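Local coordinates for protein possible metal-dependent hydrolase (Veillonella parvula, PDB 3RPC) that binds two zinc ions and is probably a metal-dependent hydrolase of the metallo-beta-lactamase superfamily, its actual substrate being unknown, at residues E176-L179 against L180-P184; W78-T81 against A82-S85; Q95-A98 against D99-I103. All coordinates share one frame; numbering follows the deposited sequence.

Interaction 1 (E176-L179 against L180-P184); sequences EKAL and LRFDP
Lys177 and Arg181, one helical turn apart, run side by side in the same direction. The aliphatic stem of the lysine passes over one face of the guanidinium group: Lys177 CG stands 3.6 Å above its plane, displaced toward the rim, with CG to Arg181 NH2 also 3.6 Å. Both aliphatic stems are extended, consistent with their running alongside each other, and Lys177 NZ lies 4.4 Å from Arg181 NH2. Both groups form salt bridges with Asp149 of the second subunit, so the like charges converge on a common carboxylate.

Beneath this pair the backbone sets the spacing. Arg181 N donates to Lys177 O at 2.9 Å, and Phe182 N to Ala178 O at 3.0 Å. Asp183 N makes a weaker bond to Leu179 O, bent to 129° at the hydrogen, where Asp183 takes positive phi (39°) and ends the helix. Pro184, next in the chain, points its CB toward the helix, with CG 3.8 Å from Leu179 CD2, the two side chains crossing at about a right angle.

Further out, Leu179 and Pro184 pack on Tyr164 of strand 163-165, and Asp183 forms a salt bridge with Lys217. This is the C-terminal end of a helix in a beta-alpha-beta unit, the crossover between parallel strands 163-165 and 186-190, with one flank turned to the dimer interface.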
loop_
_atom_site.group_PDB
_atom_site.type_symbol
_atom_site.label_atom_id
_atom_site.label_comp_id
_atom_site.label_asym_id
_atom_site.label_seq_id
_atom_site.Cartn_x
_atom_site.Cartn_y
_atom_site.Cartn_z
ATOM N N GLU A 176 -4.088 5.959 7.705
ATOM C CA GLU A 176 -3.650 6.101 9.099
ATOM C C GLU A 176 -2.157 6.351 9.174
ATOM O O GLU A 176 -1.701 7.168 9.971
ATOM C CB GLU A 176 -4.019 4.870 9.939
ATOM C CG GLU A 176 -5.520 4.604 10.059
ATOM C CD GLU A 176 -6.258 5.574 10.982
ATOM O OE1 GLU A 176 -5.635 6.495 11.564
ATOM O OE2 GLU A 176 -7.487 5.402 11.138
ATOM N N LYS A 177 -1.405 5.629 8.344
ATOM C CA LYS A 177 0.047 5.789 8.277
ATOM C C LYS A 177 0.440 7.199 7.870
ATOM O O LYS A 177 1.269 7.824 8.536
ATOM C CB LYS A 177 0.664 4.769 7.319
ATOM C CG LYS A 177 0.759 3.364 7.906
ATOM C CD LYS A 177 1.144 2.363 6.831
ATOM C CE LYS A 177 1.362 0.959 7.398
ATOM N NZ LYS A 177 1.923 0.073 6.326
ATOM N N ALA A 178 -0.155 7.708 6.793
ATOM C CA ALA A 178 0.203 9.044 6.335
ATOM C C ALA A 178 -0.145 10.097 7.379
ATOM O O ALA A 178 0.635 11.020 7.624
ATOM C CB ALA A 178 -0.466 9.360 5.007
ATOM N N LEU A 179 -1.313 9.957 7.999
ATOM C CA LEU A 179 -1.768 10.929 8.985
ATOM C C LEU A 179 -0.822 11.019 10.179
ATOM O O LEU A 179 -0.473 12.111 10.629
ATOM C CB LEU A 179 -3.191 10.584 9.461
ATOM C CG LEU A 179 -4.300 10.779 8.418
ATOM C CD1 LEU A 179 -5.630 10.239 8.935
ATOM C CD2 LEU A 179 -4.450 12.239 8.015
ATOM N N LEU A 180 -0.399 9.869 10.696
ATOM C CA LEU A 180 0.447 9.876 11.877
ATOM C C LEU A 180 1.895 10.251 11.544
ATOM O O LEU A 180 2.541 10.993 12.286
ATOM C CB LEU A 180 0.379 8.518 12.583
ATOM C CG LEU A 180 1.193 8.395 13.877
ATOM C CD1 LEU A 180 0.673 9.342 14.952
ATOM C CD2 LEU A 180 1.175 6.959 14.380
ATOM N N ARG A 181 2.400 9.758 10.419
ATOM C CA ARG A 181 3.794 10.005 10.063
ATOM C C ARG A 181 4.072 11.452 9.688
ATOM O O ARG A 181 5.122 11.992 10.030
ATOM C CB ARG A 181 4.233 9.080 8.930
ATOM C CG ARG A 181 4.298 7.637 9.365
ATOM C CD ARG A 181 4.378 6.679 8.200
ATOM N NE ARG A 181 4.296 5.301 8.684
ATOM C CZ ARG A 181 4.419 4.227 7.914
ATOM N NH1 ARG A 181 4.622 4.364 6.612
ATOM N NH2 ARG A 181 4.325 3.014 8.454
ATOM N N PHE A 182 3.130 12.081 8.993
ATOM C CA PHE A 182 3.387 13.399 8.411
ATOM C C PHE A 182 2.535 14.526 8.993
ATOM O O PHE A 182 2.755 15.701 8.681
ATOM C CB PHE A 182 3.256 13.328 6.884
ATOM C CG PHE A 182 4.091 12.245 6.275
ATOM C CD1 PHE A 182 5.470 12.293 6.368
ATOM C CD2 PHE A 182 3.502 11.162 5.635
ATOM C CE1 PHE A 182 6.250 11.284 5.832
ATOM C CE2 PHE A 182 4.274 10.156 5.092
ATOM C CZ PHE A 182 5.651 10.217 5.191
ATOM N N ASP A 183 1.575 14.164 9.842
ATOM C CA ASP A 183 0.729 15.130 10.542
ATOM C C ASP A 183 0.334 16.310 9.662
ATOM O O ASP A 183 0.687 17.458 9.957
ATOM C CB ASP A 183 1.429 15.651 11.802
ATOM C CG ASP A 183 0.503 16.460 12.691
ATOM O OD1 ASP A 183 -0.705 16.143 12.746
ATOM O OD2 ASP A 183 0.982 17.414 13.340
ATOM N N PRO A 184 -0.405 16.033 8.582
ATOM C CA PRO A 184 -0.805 17.113 7.672
ATOM C C PRO A 184 -1.689 18.172 8.327
ATOM O O PRO A 184 -2.550 17.855 9.163
ATOM C CB PRO A 184 -1.569 16.384 6.560
ATOM C CG PRO A 184 -2.016 15.085 7.186
ATOM C CD PRO A 184 -0.934 14.720 8.167
#

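Interaction 2 (W78-T81 against A82-S85); sequences WDDT and AINS
Trp78, just before a short helix capped by Asp79, and Ile83 on its first turn cross their side chains at about a right angle. Helix 80-85 belongs to the beta-alpha-beta unit that connects strands 67-69 and 92-94, and it begins shortly after zinc ligands Asp76 and His77.

Ile83 approaches the indole through its CG1 branch, 3.6 Å from Trp78 NE1 and 3.7 Å from Trp78 CZ2. Ala82 CB is a looser neighbour, 4.4 Å from Trp78 CE3. With Trp78 CG anti to the backbone N (chi1 -177°), the end of the side chain comes nearer to Ala82 and Ile83. Its position is also fixed from outside: NE1 donates to Gln106 OE1, and Phe108 meets the ring edge-to-face.

Asp79 turns its carboxylate back over the start of the helix, with CG placed between backbone N and carbonyl carbon. Ala82 N donates to Asp79 OD1 at 3.0 Å, coming from above the carboxylate plane, 49° out of it. The same oxygen accepts from Leu30 N, so the cap links the helix start to another loop. The main chain adds a bond from Ile83 N to Asp79 O at 2.9 Å. Asp79 thus holds two successive amides, one with its side chain and one with its carbonyl.

Asp80 and Ile83 lie side by side, pointing the same way, with Asp80 OD1 3.7 Å from Ile83 CD1. At the far end the hydroxyl of Ser85 turns back to the main chain: Ser85 OG donates to Thr81 O at 2.7 Å, tilted 32° from the carbonyl plane.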
loop_
_atom_site.group_PDB
_atom_site.type_symbol
_atom_site.label_atom_id
_atom_site.label_comp_id
_atom_site.label_asym_id
_atom_site.label_seq_id
_atom_site.Cartn_x
_atom_site.Cartn_y
_atom_site.Cartn_z
ATOM N N TRP A 78 -7.492 12.387 -15.533
ATOM C CA TRP A 78 -6.528 12.553 -16.619
ATOM C C TRP A 78 -7.247 12.233 -17.918
ATOM O O TRP A 78 -7.576 11.073 -18.185
ATOM C CB TRP A 78 -5.327 11.611 -16.437
ATOM C CG TRP A 78 -4.255 11.762 -17.484
ATOM C CD1 TRP A 78 -3.920 10.863 -18.457
ATOM C CD2 TRP A 78 -3.381 12.880 -17.652
ATOM N NE1 TRP A 78 -2.888 11.358 -19.225
ATOM C CE2 TRP A 78 -2.542 12.598 -18.750
ATOM C CE3 TRP A 78 -3.235 14.099 -16.983
ATOM C CZ2 TRP A 78 -1.563 13.494 -19.192
ATOM C CZ3 TRP A 78 -2.269 14.988 -17.421
ATOM C CH2 TRP A 78 -1.444 14.678 -18.517
ATOM N N ASP A 79 -7.534 13.252 -18.717
ATOM C CA ASP A 79 -8.346 13.010 -19.908
ATOM C C ASP A 79 -7.721 13.577 -21.178
ATOM O O ASP A 79 -6.699 14.270 -21.122
ATOM C CB ASP A 79 -9.796 13.504 -19.718
ATOM C CG ASP A 79 -9.925 15.018 -19.746
ATOM O OD1 ASP A 79 -8.945 15.734 -19.432
ATOM O OD2 ASP A 79 -11.044 15.486 -20.066
ATOM N N ASP A 80 -8.332 13.256 -22.316
ATOM C CA ASP A 80 -7.835 13.726 -23.607
ATOM C C ASP A 80 -7.711 15.243 -23.660
ATOM O O ASP A 80 -6.741 15.769 -24.202
ATOM C CB ASP A 80 -8.730 13.229 -24.741
ATOM C CG ASP A 80 -8.447 11.787 -25.118
ATOM O OD1 ASP A 80 -7.383 11.267 -24.715
ATOM O OD2 ASP A 80 -9.280 11.179 -25.826
ATOM N N THR A 81 -8.677 15.944 -23.081
ATOM C CA THR A 81 -8.618 17.400 -23.087
ATOM C C THR A 81 -7.365 17.880 -22.369
ATOM O O THR A 81 -6.665 18.767 -22.854
ATOM C CB THR A 81 -9.858 18.023 -22.455
ATOM O OG1 THR A 81 -11.024 17.576 -23.162
ATOM C CG2 THR A 81 -9.769 19.542 -22.505
ATOM N N ALA A 82 -7.071 17.280 -21.220
ATOM C CA ALA A 82 -5.849 17.613 -20.502
ATOM C C ALA A 82 -4.617 17.294 -21.338
ATOM O O ALA A 82 -3.706 18.105 -21.444
ATOM C CB ALA A 82 -5.798 16.869 -19.174
ATOM N N ILE A 83 -4.587 16.099 -21.917
ATOM C CA ILE A 83 -3.443 15.679 -22.727
ATOM C C ILE A 83 -3.149 16.691 -23.832
ATOM O O ILE A 83 -1.987 17.006 -24.111
ATOM C CB ILE A 83 -3.677 14.284 -23.332
ATOM C CG1 ILE A 83 -3.607 13.218 -22.233
ATOM C CG2 ILE A 83 -2.644 13.983 -24.425
ATOM C CD1 ILE A 83 -4.405 11.973 -22.556
ATOM N N ASN A 84 -4.206 17.218 -24.436
ATOM C CA ASN A 84 -4.053 18.088 -25.603
ATOM C C ASN A 84 -3.886 19.565 -25.265
ATOM O O ASN A 84 -3.591 20.375 -26.149
ATOM C CB ASN A 84 -5.245 17.909 -26.546
ATOM C CG ASN A 84 -5.281 16.532 -27.191
ATOM O OD1 ASN A 84 -4.241 15.934 -27.473
ATOM N ND2 ASN A 84 -6.484 16.028 -27.437
ATOM N N SER A 85 -4.071 19.917 -23.995
ATOM C CA SER A 85 -4.061 21.316 -23.568
ATOM C C SER A 85 -2.821 21.677 -22.756
ATOM O O SER A 85 -2.315 22.790 -22.847
ATOM C CB SER A 85 -5.311 21.632 -22.743
ATOM O OG SER A 85 -6.503 21.435 -23.490
#

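Interaction 3 (Q95-A98 against D99-I103); sequences QNTA and DKELI
Asp99 is the buried centre of this contact, gripped by Gln95 and Asn96 at the start of helix 97-105. Gln95 NE2 donates to Asp99 OD2 at 3.0 Å, arriving 40° out of the carboxylate plane. With CG between backbone N and carbonyl carbon (chi1 72°) and the chain extended beyond it, the Gln95 amide is directed to that oxygen. Asn96 is the N-cap: its OD1 accepts from Asp99 N at 2.9 Å, in a nearly straight bond (165° at the hydrogen). Two waters complete the cluster, one joining Gln95 N to Asp99 OD2 (2.6 Å from that oxygen), the other joining Asn96 ND2 to Asp99 OD1.

The Thr97-Glu101 flank is looser. Exposed Glu101 brings OE2 to 3.5 Å from Thr97 CG2, while Thr97 OG1 is hydrogen-bonded to Glu116 of the second subunit.

Gln95 NE2 also donates to Asp149 O of its own chain, and its side chain packs on zinc ligand His72. The carboxylate of Asp99, near the helix N terminus and supplied with donors at both oxygens, is probably stabilised as the anion, and it probably helps, with Asp149 O, to position the Gln95 amide beside His72.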
loop_
_atom_site.group_PDB
_atom_site.type_symbol
_atom_site.label_atom_id
_atom_site.label_comp_id
_atom_site.label_asym_id
_atom_site.label_seq_id
_atom_site.Cartn_x
_atom_site.Cartn_y
_atom_site.Cartn_z
ATOM N N GLN A 95 2.519 8.022 -10.332
ATOM C CA GLN A 95 2.652 7.042 -9.242
ATOM C C GLN A 95 3.524 5.826 -9.532
ATOM O O GLN A 95 4.010 5.180 -8.609
ATOM C CB GLN A 95 1.263 6.545 -8.798
ATOM C CG GLN A 95 0.610 5.625 -9.809
ATOM C CD GLN A 95 -0.759 5.117 -9.379
ATOM O OE1 GLN A 95 -1.036 4.945 -8.187
ATOM N NE2 GLN A 95 -1.613 4.855 -10.356
ATOM N N ASN A 96 3.721 5.499 -10.805
ATOM C CA ASN A 96 4.387 4.251 -11.142
ATOM C C ASN A 96 4.847 4.254 -12.596
ATOM O O ASN A 96 4.569 5.195 -13.344
ATOM C CB ASN A 96 3.497 3.035 -10.822
ATOM C CG ASN A 96 2.218 2.990 -11.649
ATOM O OD1 ASN A 96 2.132 3.583 -12.724
ATOM N ND2 ASN A 96 1.207 2.288 -11.136
ATOM N N THR A 97 5.561 3.204 -12.979
ATOM C CA THR A 97 6.119 3.118 -14.323
ATOM C C THR A 97 5.028 3.027 -15.396
ATOM O O THR A 97 5.167 3.613 -16.470
ATOM C CB THR A 97 7.081 1.930 -14.438
ATOM O OG1 THR A 97 8.162 2.129 -13.519
ATOM C CG2 THR A 97 7.637 1.829 -15.862
ATOM N N ALA A 98 3.952 2.298 -15.115
ATOM C CA ALA A 98 2.888 2.140 -16.109
ATOM C C ALA A 98 2.288 3.490 -16.488
ATOM O O ALA A 98 2.059 3.777 -17.668
ATOM C CB ALA A 98 1.808 1.201 -15.598
ATOM N N ASP A 99 2.043 4.324 -15.483
ATOM C CA ASP A 99 1.491 5.648 -15.730
ATOM C C ASP A 99 2.522 6.525 -16.441
ATOM O O ASP A 99 2.160 7.310 -17.314
ATOM C CB ASP A 99 0.998 6.301 -14.432
ATOM C CG ASP A 99 -0.302 5.684 -13.915
ATOM O OD1 ASP A 99 -0.767 4.660 -14.472
ATOM O OD2 ASP A 99 -0.847 6.211 -12.925
ATOM N N LYS A 100 3.794 6.402 -16.074
ATOM C CA LYS A 100 4.833 7.156 -16.773
ATOM C C LYS A 100 4.861 6.762 -18.242
ATOM O O LYS A 100 4.930 7.620 -19.123
ATOM C CB LYS A 100 6.223 6.969 -16.145
ATOM C CG LYS A 100 7.332 7.585 -17.006
ATOM C CD LYS A 100 8.600 7.823 -16.225
ATOM C CE LYS A 100 9.690 8.388 -17.146
ATOM N NZ LYS A 100 10.885 8.832 -16.380
ATOM N N GLU A 101 4.794 5.467 -18.518
ATOM C CA GLU A 101 4.854 5.013 -19.907
ATOM C C GLU A 101 3.668 5.535 -20.692
ATOM O O GLU A 101 3.810 5.981 -21.842
ATOM C CB GLU A 101 4.922 3.492 -19.981
ATOM C CG GLU A 101 6.271 2.931 -19.543
ATOM C CD GLU A 101 6.286 1.417 -19.494
ATOM O OE1 GLU A 101 5.228 0.802 -19.744
ATOM O OE2 GLU A 101 7.356 0.844 -19.202
ATOM N N LEU A 102 2.494 5.512 -20.072
ATOM C CA LEU A 102 1.309 6.010 -20.750
ATOM C C LEU A 102 1.459 7.487 -21.092
ATOM O O LEU A 102 1.264 7.905 -22.237
ATOM C CB LEU A 102 0.074 5.809 -19.875
ATOM C CG LEU A 102 -1.225 6.325 -20.502
ATOM C CD1 LEU A 102 -1.543 5.575 -21.794
ATOM C CD2 LEU A 102 -2.382 6.227 -19.515
ATOM N N ILE A 103 1.806 8.284 -20.089
ATOM C CA ILE A 103 1.850 9.732 -20.267
ATOM C C ILE A 103 3.004 10.173 -21.183
ATOM O O ILE A 103 2.852 11.107 -21.973
ATOM C CB ILE A 103 1.817 10.460 -18.897
ATOM C CG1 ILE A 103 0.444 10.226 -18.250
ATOM C CG2 ILE A 103 2.098 11.952 -19.065
ATOM C CD1 ILE A 103 0.292 10.798 -16.844
HETATM O O HOH W 1 0.195 8.351 -11.899
HETATM O O HOH W 2 -1.117 2.037 -12.932
#

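Overall arrangement
From the N terminus, interaction 2 comes first, opening helix 80-85 between strands 67-69 and 92-94. Interaction 3 follows at the start of helix 97-105, between strands 92-94 and 111-113, so these two lie on the helices of consecutive beta-alpha-beta crossovers of one sheet. They touch where Trp78 NE1 lies 3.7 Å from Ile103 CG1, their centres about 15 Å apart. Interaction 1 lies at the end of helix 173-182, which joins strands 163-165 and 186-190 of the other sheet, its centre about 32 Å from that of interaction 2, across the chain's centre. Each closes only a local turn; none nests within or crosses another. Interactions 1 and 3 both reach the second subunit, whereas interaction 2 stays within its own chain.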